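Local coordinates for Tat (Twin-arginine translocation) pathway signal sequence containing protein (Mycobacterium tuberculosis, PDB 5IMU) that is of unknown function but is named for a twin-arginine translocation signal sequence and, in this C-terminal fragment, binds a potassium ion, at residues R26-P29 / R30-W33; D49-G52 / G53-P56; V155-N158 / E159-L163; C166-A169 / V170-S173; L210-Y213 / A214-T217. All coordinates share one frame; numbering follows the deposited sequence.

Interaction 1: R26-P29 / R30-W33; sequences RQEP and RISW
The Arg30 guanidinium meets the Glu28 carboxylate edge-on, side-on through NE and NH2, while the Trp33 indole presents its NE1 edge to the Glu28 carbonyl. NE lies 2.8 Å from Glu28 OE2 and NH2 lies 3.2 Å from Glu28 OE1, both reached on the syn side of the carboxylate, some 25° out of its plane, the two flat groups turned 33° apart. OE2 also takes the backbone N of Arg30 at 3.2 Å on its anti lone pair, so two donors hold this oxygen. Separately, Trp33 NE1 points almost straight at Glu28 O, 3.0 Å away and in the indole plane. The bend at chi2 (49°) turns the Glu28 carboxylate toward Arg30; the bond to Trp33 uses the backbone O and does not depend on it. Ile31 CD1 packs on Glu28 CG at 4.1 Å. This type I turn, Glu28 to Ile31, joins helix 6-27 to strand 33-37 in the DUF5632 region, and Leu175 of helix 157-177 touches Glu28, Arg30 and Ile31. His58 NE2 adds a bond to Glu28 OE1, and Glu172 a second salt bridge to Arg30. Since the buried carboxylate faces a guanidinium, Glu28 probably stays ionised, and several donors fix its orientation.

Interaction 2: D49-G52 / G53-P56; sequences DLAG and GWIP
Leu50 and Trp54 both carry CG anti to the backbone N (chi1 179° in each), and the two side chains run side by side, pointing the same way. Leu50 then turns at chi2 to bring CD2 against the six-membered ring of Trp54: CD2 lies 3.8 Å from Trp54 CZ3, at the ring edge and near its plane. The same methyl reaches Pro56 CG at 4.2 Å, so it touches both rings. Pro56 CA sits over one face of the indole, offset toward its rim. Closer to the backbone, Ala51 CB and Trp54 CB approach to 4.3 Å.

The chain reverses here through a type I' beta turn, Ala51 to Trp54, in the loop between strands 44-48 and 65-67. Its two central positions are Gly52 and Gly53, both with positive phi (69° and 120°). The closing bond from Trp54 N to Ala51 O is weak, at 3.3 Å although nearly straight. A water bridges the turn, accepting from Ala51 N at 2.8 Å and from Gly53 N at 2.9 Å and donating to Trp54 O at 2.8 Å, thereby joining both arms of the turn. Beyond these segments, Trp54 NE1 bonds His209 ND1 and the indole meets Trp189 edge-to-face, which sets this loop of the DUF5632 region against helices 183-199 and 203-216. Leu50 also packs on Val174 and Leu175 of helix 157-177.

Interaction 3: V155-N158 / E159-L163; sequences VLEN and EAELL
Glu159 reaches back along the chain to the backbone N of Leu156. Its CG stands anti to the carbonyl carbon (chi1 -67°) and the chain stays extended beyond it, which carries OE1 to within 2.9 Å of Leu156 N. Nearly straight at the hydrogen, the bond comes in from above the carboxylate plane, 44° out of it. The carboxylate passes Val155 CB, 3.4 Å from OE1, and crosses the Leu156 side chain obliquely. This is the N-terminal start of helix 157-177 in the DUF5631 region: Leu156 is the N-cap residue, and the side chain three positions on returns to its backbone N, the reciprocal half of a capping box. A leucine side chain cannot supply the other half; Glu159 N makes a weak bond to the Leu156 carbonyl O, which also accepts from Ala160 N at 3.0 Å as the first i to i+4 bond. Glu161 N to Glu157 O and Leu162 N to Asn158 O follow.

Asn158 turns its CG between the backbone N and the carbonyl carbon (chi1 81°), and a water bridges Asn158 and Glu159, donating to Glu159 OE2 at 3.0 Å and weakly to Asn158 OD1. Glu157, bent at chi2, brings OE2 to 4.2 Å from Glu161 OE2, like charges on an exposed face. The Glu159 chain packs on Ile141 and Ile145 of helix 140-151.

Interaction 4: C166-A169 / V170-S173; sequences CITA and VKES
Ser173 N bonds Ala169 O at 2.9 Å and Lys171 N bonds Ile167 O at 3.0 Å, two of the four regular i to i+4 bonds that hold the backbone of helix 157-177 across the two segments, within the DUF5631 region. The Ser173 bond is the shortest of the four. On the side-chain level, Glu172 OE2 takes Lys171 NZ at 3.0 Å in a salt bridge between neighbours. The ammonium meets OE2 on the anti side, 28° out of the carboxylate plane. The same oxygen also pairs with Arg30 NH2, which ties this helix to the loop after helix 6-27; two cations on one carboxylate would tend to keep it ionised. Lys171 gets there by bending at chi3 and chi4, which folds its tip back toward the helix, and its CE passes Thr168 CG2 at 4.2 Å. Glu172 CG lies 3.4 Å from Thr168 O; the bend at chi2 then turns the carboxylate.

Thr168 OG1 is bonded back to His164 O, one turn earlier. Ile167 and Val170 face helix 183-199, Ile167 on Leu192 and Glu196, Val170 on Trp189, and Lys171 also packs on Trp189. Val170 places CG1 between its backbone N and carbonyl carbon (chi1 63°), so that methyl lies over the preceding turn, 3.2 Å from Ile167 O and 3.4 Å from Cys166 O.

Interaction 5: L210-Y213 / A214-T217; sequences LAWY and AVTT
Thr217 sits on the ring of Tyr213 at the C-terminal end of helix 203-216, where it is the first residue to leave helical backbone angles. Followed outward, its CB lies 3.5 Å from Tyr213 O. From CB the branches part. OG1, placed between the backbone N and the carbonyl carbon (chi1 63°), donates to Tyr213 O at 2.9 Å. CG2 instead lies over one face of the Tyr213 ring, offset toward the rim, in a CH-pi contact 3.8 Å from the centroid and 22° off the normal; its nearest ring atom is CE1. Tyr213 extends its ring away from the helix axis with CG anti to the backbone N (chi1 176°), which lays that face beside the methyl.

Thr217 N also bonds Tyr213 O, so this carbonyl takes two donors from one residue, arriving from opposite faces of its plane. Thr216 repeats the pattern one step back: its N reaches Trp212 O at 3.0 Å and its OG1 lies at 2.5 Å from the same oxygen, again on opposite faces, though this last distance is unusually short and no measure of strength. Val215 CG2 rests against Trp212 CE3 at 3.7 Å. The Trp212 ring meets those of Trp54 and Tyr208, Tyr213 packs on Leu191 of helix 183-199 and on Ala131 of helix 124-133, and Arg135 touches both Tyr213 and Thr217. At the last turn of a helix few amides remain to follow; here two threonine hydroxyls add to the backbone N-H groups, and the carbonyls of Trp212 and Tyr213 each accept twice.

All five contacts are local and follow one another in series, without nesting or crossing. Interaction 1 closes the turn between helix 6-27 and strand 33-37; interaction 2 closes the turn after strand 44-48, and the two touch where Trp33 packs on Ile55 and Pro56. Interaction 3 starts helix 157-177 and interaction 4 follows later in the same helix, their centres about 16 Å apart. Interaction 5 ends helix 203-216. Among these contacts, two pairs join the DUF5632 and DUF5631 regions: interaction 1 meets interaction 4 through Arg30 and Glu172, and interaction 2 meets interaction 5 through Trp54 and Trp212. Interaction 3 is the most remote, its centre about 23 Å from that of the chain.

Interaction 1: R26-P29 / R30-W33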
loop_
_atom_site.group_PDB
_atom_site.type_symbol
_atom_site.label_atom_id
_atom_site.label_comp_id
_atom_site.label_asym_id
_atom_site.label_seq_id
_atom_site.Cartn_x
_atom_site.Cartn_y
_atom_site.Cartn_z
ATOM N N ARG A 26 13.287 -4.738 -0.758
ATOM C CA ARG A 26 13.614 -6.134 -1.023
ATOM C C ARG A 26 12.367 -7.008 -1.097
ATOM O O ARG A 26 12.410 -8.068 -1.728
ATOM C CB ARG A 26 14.590 -6.677 0.026
ATOM C CG ARG A 26 14.012 -6.939 1.401
ATOM C CD ARG A 26 15.033 -7.682 2.258
ATOM N NE ARG A 26 16.333 -7.015 2.241
ATOM C CZ ARG A 26 16.712 -6.100 3.126
ATOM N NH1 ARG A 26 15.894 -5.746 4.106
ATOM N NH2 ARG A 26 17.912 -5.539 3.032
ATOM N N GLN A 27 11.257 -6.578 -0.490
ATOM C CA GLN A 27 9.995 -7.294 -0.651
ATOM C C GLN A 27 9.381 -7.044 -2.024
ATOM O O GLN A 27 8.764 -7.945 -2.602
ATOM C CB GLN A 27 9.006 -6.889 0.443
ATOM C CG GLN A 27 9.443 -7.242 1.853
ATOM C CD GLN A 27 8.432 -6.805 2.895
ATOM O OE1 GLN A 27 7.377 -7.422 3.047
ATOM N NE2 GLN A 27 8.744 -5.732 3.614
ATOM N N GLU A 28 9.526 -5.832 -2.554
ATOM C CA GLU A 28 9.012 -5.489 -3.881
ATOM C C GLU A 28 9.964 -4.508 -4.553
ATOM O O GLU A 28 9.772 -3.286 -4.499
ATOM C CB GLU A 28 7.600 -4.908 -3.797
ATOM C CG GLU A 28 7.000 -4.665 -5.167
ATOM C CD GLU A 28 7.156 -5.879 -6.064
ATOM O OE1 GLU A 28 6.399 -6.852 -5.870
ATOM O OE2 GLU A 28 8.043 -5.870 -6.946
ATOM N N PRO A 29 11.010 -5.016 -5.214
ATOM C CA PRO A 29 12.024 -4.126 -5.802
ATOM C C PRO A 29 11.645 -3.542 -7.153
ATOM O O PRO A 29 12.372 -2.673 -7.654
ATOM C CB PRO A 29 13.248 -5.041 -5.927
ATOM C CG PRO A 29 12.660 -6.406 -6.131
ATOM C CD PRO A 29 11.378 -6.439 -5.330
ATOM N N ARG A 30 10.541 -3.977 -7.752
ATOM C CA ARG A 30 10.176 -3.535 -9.091
ATOM C C ARG A 30 9.565 -2.140 -9.121
ATOM O O ARG A 30 9.305 -1.624 -10.214
ATOM C CB ARG A 30 9.210 -4.544 -9.723
ATOM C CG ARG A 30 9.812 -5.933 -9.907
ATOM C CD ARG A 30 8.781 -6.933 -10.413
ATOM N NE ARG A 30 7.855 -7.349 -9.363
ATOM C CZ ARG A 30 6.847 -8.197 -9.547
ATOM N NH1 ARG A 30 6.629 -8.720 -10.747
ATOM N NH2 ARG A 30 6.057 -8.521 -8.533
ATOM N N ILE A 31 9.338 -1.512 -7.965
ATOM C CA ILE A 31 8.783 -0.167 -7.899
ATOM C C ILE A 31 9.689 0.696 -7.029
ATOM O O ILE A 31 10.483 0.196 -6.230
ATOM C CB ILE A 31 7.341 -0.153 -7.352
ATOM C CG1 ILE A 31 7.320 -0.607 -5.892
ATOM C CG2 ILE A 31 6.440 -1.035 -8.204
ATOM C CD1 ILE A 31 5.918 -0.749 -5.324
ATOM N N SER A 32 9.553 2.012 -7.190
ATOM C CA SER A 32 10.400 2.956 -6.472
ATOM C C SER A 32 9.825 3.263 -5.095
ATOM O O SER A 32 8.607 3.349 -4.920
ATOM C CB SER A 32 10.557 4.252 -7.271
ATOM O OG SER A 32 11.304 4.029 -8.453
ATOM N N TRP A 33 10.717 3.429 -4.117
ATOM C CA TRP A 33 10.346 3.714 -2.739
ATOM C C TRP A 33 11.145 4.902 -2.223
ATOM O O TRP A 33 12.231 5.203 -2.723
ATOM C CB TRP A 33 10.612 2.515 -1.813
ATOM C CG TRP A 33 9.862 1.258 -2.142
ATOM C CD1 TRP A 33 10.277 0.247 -2.961
ATOM C CD2 TRP A 33 8.588 0.858 -1.626
ATOM N NE1 TRP A 33 9.331 -0.750 -3.000
ATOM C CE2 TRP A 33 8.285 -0.399 -2.187
ATOM C CE3 TRP A 33 7.669 1.443 -0.748
ATOM C CZ2 TRP A 33 7.103 -1.080 -1.902
ATOM C CZ3 TRP A 33 6.496 0.765 -0.466
ATOM C CH2 TRP A 33 6.224 -0.483 -1.040
#

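Interaction 2: D49-G52 / G53-P56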
loop_
_atom_site.group_PDB
_atom_site.type_symbol
_atom_site.label_atom_id
_atom_site.label_comp_id
_atom_site.label_asym_id
_atom_site.label_seq_id
_atom_site.Cartn_x
_atom_site.Cartn_y
_atom_site.Cartn_z
ATOM N N ASP A 49 5.529 5.429 -5.517
ATOM C CA ASP A 49 4.770 6.163 -6.521
ATOM C C ASP A 49 3.850 5.259 -7.335
ATOM O O ASP A 49 3.365 5.674 -8.395
ATOM C CB ASP A 49 5.714 6.942 -7.442
ATOM C CG ASP A 49 6.641 6.043 -8.242
ATOM O OD1 ASP A 49 6.694 4.823 -7.976
ATOM O OD2 ASP A 49 7.326 6.564 -9.148
ATOM N N LEU A 50 3.598 4.038 -6.855
ATOM C CA LEU A 50 2.716 3.117 -7.566
ATOM C C LEU A 50 1.327 3.716 -7.759
ATOM O O LEU A 50 0.749 3.621 -8.848
ATOM C CB LEU A 50 2.630 1.792 -6.807
ATOM C CG LEU A 50 1.724 0.689 -7.366
ATOM C CD1 LEU A 50 2.211 0.206 -8.727
ATOM C CD2 LEU A 50 1.626 -0.472 -6.385
ATOM N N ALA A 51 0.779 4.347 -6.719
ATOM C CA ALA A 51 -0.563 4.912 -6.805
ATOM C C ALA A 51 -0.813 5.980 -5.745
ATOM O O ALA A 51 -1.667 5.802 -4.872
ATOM C CB ALA A 51 -1.612 3.804 -6.687
ATOM N N GLY A 52 -0.073 7.087 -5.812
ATOM C CA GLY A 52 -0.353 8.258 -5.000
ATOM C C GLY A 52 -0.098 8.129 -3.515
ATOM O O GLY A 52 -0.526 9.003 -2.754
ATOM N N GLY A 53 0.589 7.080 -3.072
ATOM C CA GLY A 53 0.855 6.861 -1.659
ATOM C C GLY A 53 0.297 5.566 -1.109
ATOM O O GLY A 53 0.590 5.219 0.047
ATOM N N TRP A 54 -0.506 4.848 -1.887
ATOM C CA TRP A 54 -1.008 3.544 -1.481
ATOM C C TRP A 54 0.139 2.542 -1.405
ATOM O O TRP A 54 1.068 2.574 -2.217
ATOM C CB TRP A 54 -2.070 3.086 -2.482
ATOM C CG TRP A 54 -2.687 1.746 -2.237
ATOM C CD1 TRP A 54 -3.590 1.419 -1.267
ATOM C CD2 TRP A 54 -2.491 0.560 -3.020
ATOM N NE1 TRP A 54 -3.949 0.095 -1.384
ATOM C CE2 TRP A 54 -3.290 -0.453 -2.453
ATOM C CE3 TRP A 54 -1.710 0.257 -4.140
ATOM C CZ2 TRP A 54 -3.329 -1.752 -2.967
ATOM C CZ3 TRP A 54 -1.748 -1.032 -4.650
ATOM C CH2 TRP A 54 -2.551 -2.020 -4.064
ATOM N N ILE A 55 0.083 1.662 -0.415
ATOM C CA ILE A 55 1.082 0.612 -0.225
ATOM C C ILE A 55 0.427 -0.720 -0.546
ATOM O O ILE A 55 -0.595 -1.067 0.066
ATOM C CB ILE A 55 1.657 0.618 1.202
ATOM C CG1 ILE A 55 2.130 2.021 1.596
ATOM C CG2 ILE A 55 2.806 -0.375 1.313
ATOM C CD1 ILE A 55 3.134 2.629 0.637
ATOM N N PRO A 56 0.963 -1.510 -1.483
ATOM C CA PRO A 56 0.289 -2.740 -1.885
ATOM C C PRO A 56 0.278 -3.761 -0.749
ATOM O O PRO A 56 1.148 -3.724 0.135
ATOM C CB PRO A 56 1.119 -3.233 -3.080
ATOM C CG PRO A 56 2.465 -2.607 -2.888
ATOM C CD PRO A 56 2.191 -1.268 -2.268
HETATM O O HOH W 1 1.608 4.579 -4.086
#

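Interaction 3: V155-N158 / E159-L163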
loop_
_atom_site.group_PDB
_atom_site.type_symbol
_atom_site.label_atom_id
_atom_site.label_comp_id
_atom_site.label_asym_id
_atom_site.label_seq_id
_atom_site.Cartn_x
_atom_site.Cartn_y
_atom_site.Cartn_z
ATOM N N VAL A 155 -17.357 -17.469 3.390
ATOM C CA VAL A 155 -17.214 -17.945 2.023
ATOM C C VAL A 155 -16.520 -19.302 2.051
ATOM O O VAL A 155 -16.023 -19.753 3.083
ATOM C CB VAL A 155 -16.444 -16.949 1.134
ATOM C CG1 VAL A 155 -17.220 -15.645 1.008
ATOM C CG2 VAL A 155 -15.056 -16.691 1.706
ATOM N N LEU A 156 -16.500 -19.956 0.893
ATOM C CA LEU A 156 -15.874 -21.261 0.782
ATOM C C LEU A 156 -14.371 -21.118 0.557
ATOM O O LEU A 156 -13.876 -20.076 0.120
ATOM C CB LEU A 156 -16.501 -22.065 -0.358
ATOM C CG LEU A 156 -18.008 -22.315 -0.299
ATOM C CD1 LEU A 156 -18.436 -23.180 -1.473
ATOM C CD2 LEU A 156 -18.396 -22.961 1.020
ATOM N N GLU A 157 -13.640 -22.192 0.863
ATOM C CA GLU A 157 -12.189 -22.148 0.729
ATOM C C GLU A 157 -11.771 -21.946 -0.719
ATOM O O GLU A 157 -10.832 -21.196 -1.004
ATOM C CB GLU A 157 -11.557 -23.424 1.274
ATOM C CG GLU A 157 -10.032 -23.397 1.225
ATOM C CD GLU A 157 -9.433 -22.423 2.216
ATOM O OE1 GLU A 157 -10.014 -22.276 3.309
ATOM O OE2 GLU A 157 -8.380 -21.812 1.925
ATOM N N ASN A 158 -12.444 -22.626 -1.650
ATOM C CA ASN A 158 -12.110 -22.436 -3.054
ATOM C C ASN A 158 -12.384 -21.006 -3.495
ATOM O O ASN A 158 -11.752 -20.518 -4.437
ATOM C CB ASN A 158 -12.889 -23.420 -3.931
ATOM C CG ASN A 158 -14.312 -22.963 -4.195
ATOM O OD1 ASN A 158 -14.601 -22.356 -5.229
ATOM N ND2 ASN A 158 -15.209 -23.254 -3.262
ATOM N N GLU A 159 -13.307 -20.318 -2.819
ATOM C CA GLU A 159 -13.579 -18.927 -3.160
ATOM C C GLU A 159 -12.490 -18.006 -2.622
ATOM O O GLU A 159 -12.101 -17.042 -3.291
ATOM C CB GLU A 159 -14.963 -18.531 -2.642
ATOM C CG GLU A 159 -16.082 -19.269 -3.377
ATOM C CD GLU A 159 -17.440 -19.140 -2.714
ATOM O OE1 GLU A 159 -17.499 -18.733 -1.535
ATOM O OE2 GLU A 159 -18.450 -19.454 -3.381
ATOM N N ALA A 160 -11.977 -18.292 -1.422
ATOM C CA ALA A 160 -10.821 -17.556 -0.924
ATOM C C ALA A 160 -9.589 -17.828 -1.779
ATOM O O ALA A 160 -8.793 -16.919 -2.043
ATOM C CB ALA A 160 -10.551 -17.920 0.538
ATOM N N GLU A 161 -9.421 -19.075 -2.225
ATOM C CA GLU A 161 -8.279 -19.421 -3.066
ATOM C C GLU A 161 -8.338 -18.687 -4.401
ATOM O O GLU A 161 -7.328 -18.155 -4.875
ATOM C CB GLU A 161 -8.232 -20.933 -3.283
ATOM C CG GLU A 161 -7.872 -21.726 -2.039
ATOM C CD GLU A 161 -8.107 -23.214 -2.206
ATOM O OE1 GLU A 161 -8.953 -23.596 -3.043
ATOM O OE2 GLU A 161 -7.448 -24.008 -1.504
ATOM N N LEU A 162 -9.519 -18.651 -5.022
ATOM C CA LEU A 162 -9.664 -17.948 -6.294
ATOM C C LEU A 162 -9.450 -16.450 -6.121
ATOM O O LEU A 162 -8.788 -15.812 -6.948
ATOM C CB LEU A 162 -11.042 -18.232 -6.897
ATOM C CG LEU A 162 -11.390 -17.518 -8.204
ATOM C CD1 LEU A 162 -10.332 -17.774 -9.268
ATOM C CD2 LEU A 162 -12.762 -17.960 -8.691
ATOM N N LEU A 163 -10.004 -15.874 -5.051
ATOM C CA LEU A 163 -9.805 -14.452 -4.788
ATOM C C LEU A 163 -8.323 -14.119 -4.674
ATOM O O LEU A 163 -7.841 -13.155 -5.281
ATOM C CB LEU A 163 -10.548 -14.044 -3.516
ATOM C CG LEU A 163 -10.290 -12.622 -3.012
ATOM C CD1 LEU A 163 -10.752 -11.583 -4.027
ATOM C CD2 LEU A 163 -10.962 -12.397 -1.668
HETATM O O HOH W 2 -17.748 -21.286 -5.596
#

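Interaction 4: C166-A169 / V170-S173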
loop_
_atom_site.group_PDB
_atom_site.type_symbol
_atom_site.label_atom_id
_atom_site.label_comp_id
_atom_site.label_asym_id
_atom_site.label_seq_id
_atom_site.Cartn_x
_atom_site.Cartn_y
_atom_site.Cartn_z
ATOM N N CYS A 166 -6.610 -14.219 -7.991
ATOM C CA CYS A 166 -6.870 -13.040 -8.808
ATOM C C CYS A 166 -6.115 -11.820 -8.294
ATOM O O CYS A 166 -5.710 -10.966 -9.091
ATOM C CB CYS A 166 -8.371 -12.757 -8.861
ATOM S SG CYS A 166 -9.306 -13.954 -9.846
ATOM N N ILE A 167 -5.922 -11.716 -6.977
ATOM C CA ILE A 167 -5.112 -10.629 -6.428
ATOM C C ILE A 167 -3.672 -10.750 -6.909
ATOM O O ILE A 167 -3.058 -9.769 -7.347
ATOM C CB ILE A 167 -5.196 -10.616 -4.892
ATOM C CG1 ILE A 167 -6.583 -10.165 -4.435
ATOM C CG2 ILE A 167 -4.117 -9.716 -4.307
ATOM C CD1 ILE A 167 -6.836 -10.365 -2.958
ATOM N N THR A 168 -3.111 -11.962 -6.838
ATOM C CA THR A 168 -1.745 -12.178 -7.301
ATOM C C THR A 168 -1.609 -11.857 -8.784
ATOM O O THR A 168 -0.585 -11.317 -9.220
ATOM C CB THR A 168 -1.326 -13.625 -7.024
ATOM O OG1 THR A 168 -1.432 -13.891 -5.620
ATOM C CG2 THR A 168 0.109 -13.866 -7.473
ATOM N N ALA A 169 -2.641 -12.166 -9.573
ATOM C CA ALA A 169 -2.561 -11.950 -11.014
ATOM C C ALA A 169 -2.574 -10.465 -11.364
ATOM O O ALA A 169 -1.793 -10.018 -12.211
ATOM C CB ALA A 169 -3.704 -12.682 -11.715
ATOM N N VAL A 170 -3.458 -9.681 -10.737
ATOM C CA VAL A 170 -3.473 -8.253 -11.041
ATOM C C VAL A 170 -2.226 -7.578 -10.484
ATOM O O VAL A 170 -1.720 -6.612 -11.071
ATOM C CB VAL A 170 -4.762 -7.583 -10.523
ATOM C CG1 VAL A 170 -4.853 -7.665 -9.008
ATOM C CG2 VAL A 170 -4.819 -6.133 -10.980
ATOM N N LYS A 171 -1.700 -8.076 -9.360
ATOM C CA LYS A 171 -0.423 -7.581 -8.858
ATOM C C LYS A 171 0.662 -7.717 -9.916
ATOM O O LYS A 171 1.415 -6.773 -10.180
ATOM C CB LYS A 171 -0.022 -8.332 -7.588
ATOM C CG LYS A 171 1.449 -8.150 -7.209
ATOM C CD LYS A 171 1.780 -8.802 -5.869
ATOM C CE LYS A 171 1.772 -10.323 -5.949
ATOM N NZ LYS A 171 3.102 -10.874 -6.338
ATOM N N GLU A 172 0.751 -8.895 -10.536
ATOM C CA GLU A 172 1.780 -9.126 -11.543
ATOM C C GLU A 172 1.497 -8.344 -12.820
ATOM O O GLU A 172 2.427 -7.844 -13.464
ATOM C CB GLU A 172 1.897 -10.622 -11.832
ATOM C CG GLU A 172 2.472 -11.399 -10.666
ATOM C CD GLU A 172 3.836 -10.878 -10.259
ATOM O OE1 GLU A 172 4.778 -10.987 -11.071
ATOM O OE2 GLU A 172 3.967 -10.334 -9.141
ATOM N N SER A 173 0.226 -8.234 -13.207
ATOM C CA SER A 173 -0.123 -7.416 -14.365
ATOM C C SER A 173 0.320 -5.972 -14.164
ATOM O O SER A 173 0.937 -5.368 -15.049
ATOM C CB SER A 173 -1.628 -7.485 -14.622
ATOM O OG SER A 173 -1.996 -6.667 -15.720
#

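Interaction 5: L210-Y213 / A214-T217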
loop_
_atom_site.group_PDB
_atom_site.type_symbol
_atom_site.label_atom_id
_atom_site.label_comp_id
_atom_site.label_asym_id
_atom_site.label_seq_id
_atom_site.Cartn_x
_atom_site.Cartn_y
_atom_site.Cartn_z
ATOM N N LEU A 210 -10.430 0.360 0.637
ATOM C CA LEU A 210 -11.614 0.997 0.067
ATOM C C LEU A 210 -11.442 2.509 -0.017
ATOM O O LEU A 210 -11.847 3.131 -1.007
ATOM C CB LEU A 210 -12.849 0.650 0.897
ATOM C CG LEU A 210 -14.164 0.336 0.175
ATOM C CD1 LEU A 210 -15.348 0.890 0.960
ATOM C CD2 LEU A 210 -14.178 0.842 -1.262
ATOM N N ALA A 211 -10.858 3.120 1.016
ATOM C CA ALA A 211 -10.621 4.560 0.984
ATOM C C ALA A 211 -9.678 4.936 -0.150
ATOM O O ALA A 211 -9.909 5.920 -0.862
ATOM C CB ALA A 211 -10.062 5.033 2.327
ATOM N N TRP A 212 -8.612 4.156 -0.340
ATOM C CA TRP A 212 -7.682 4.444 -1.423
ATOM C C TRP A 212 -8.302 4.177 -2.788
ATOM O O TRP A 212 -7.933 4.830 -3.771
ATOM C CB TRP A 212 -6.402 3.632 -1.245
ATOM C CG TRP A 212 -5.401 4.332 -0.383
ATOM C CD1 TRP A 212 -5.124 4.082 0.930
ATOM C CD2 TRP A 212 -4.557 5.421 -0.774
ATOM N NE1 TRP A 212 -4.149 4.945 1.378
ATOM C CE2 TRP A 212 -3.786 5.777 0.350
ATOM C CE3 TRP A 212 -4.376 6.125 -1.967
ATOM C CZ2 TRP A 212 -2.846 6.807 0.314
ATOM C CZ3 TRP A 212 -3.443 7.148 -2.002
ATOM C CH2 TRP A 212 -2.690 7.480 -0.870
ATOM N N TYR A 213 -9.235 3.227 -2.874
ATOM C CA TYR A 213 -9.929 2.999 -4.138
ATOM C C TYR A 213 -10.688 4.246 -4.579
ATOM O O TYR A 213 -10.709 4.579 -5.770
ATOM C CB TYR A 213 -10.884 1.809 -4.018
ATOM C CG TYR A 213 -11.703 1.575 -5.272
ATOM C CD1 TYR A 213 -11.177 0.868 -6.342
ATOM C CD2 TYR A 213 -12.997 2.071 -5.385
ATOM C CE1 TYR A 213 -11.915 0.656 -7.492
ATOM C CE2 TYR A 213 -13.744 1.865 -6.532
ATOM C CZ TYR A 213 -13.199 1.156 -7.581
ATOM O OH TYR A 213 -13.940 0.950 -8.720
ATOM N N ALA A 214 -11.308 4.951 -3.629
ATOM C CA ALA A 214 -12.139 6.103 -3.973
ATOM C C ALA A 214 -11.311 7.233 -4.572
ATOM O O ALA A 214 -11.711 7.841 -5.571
ATOM C CB ALA A 214 -12.896 6.592 -2.739
ATOM N N VAL A 215 -10.159 7.539 -3.972
ATOM C CA VAL A 215 -9.322 8.608 -4.507
ATOM C C VAL A 215 -8.591 8.172 -5.769
ATOM O O VAL A 215 -8.253 9.021 -6.605
ATOM C CB VAL A 215 -8.310 9.109 -3.461
ATOM C CG1 VAL A 215 -9.037 9.672 -2.250
ATOM C CG2 VAL A 215 -7.349 7.997 -3.054
ATOM N N THR A 216 -8.357 6.870 -5.941
ATOM C CA THR A 216 -7.663 6.399 -7.134
ATOM C C THR A 216 -8.563 6.470 -8.362
ATOM O O THR A 216 -8.089 6.755 -9.469
ATOM C CB THR A 216 -7.160 4.973 -6.916
ATOM O OG1 THR A 216 -6.368 4.928 -5.725
ATOM C CG2 THR A 216 -6.308 4.520 -8.092
ATOM N N THR A 217 -9.861 6.225 -8.191
ATOM C CA THR A 217 -10.806 6.173 -9.297
ATOM C C THR A 217 -11.600 7.463 -9.458
ATOM O O THR A 217 -12.552 7.498 -10.244
ATOM C CB THR A 217 -11.769 4.999 -9.114
ATOM O OG1 THR A 217 -12.545 5.195 -7.924
ATOM C CG2 THR A 217 -10.998 3.692 -9.004
#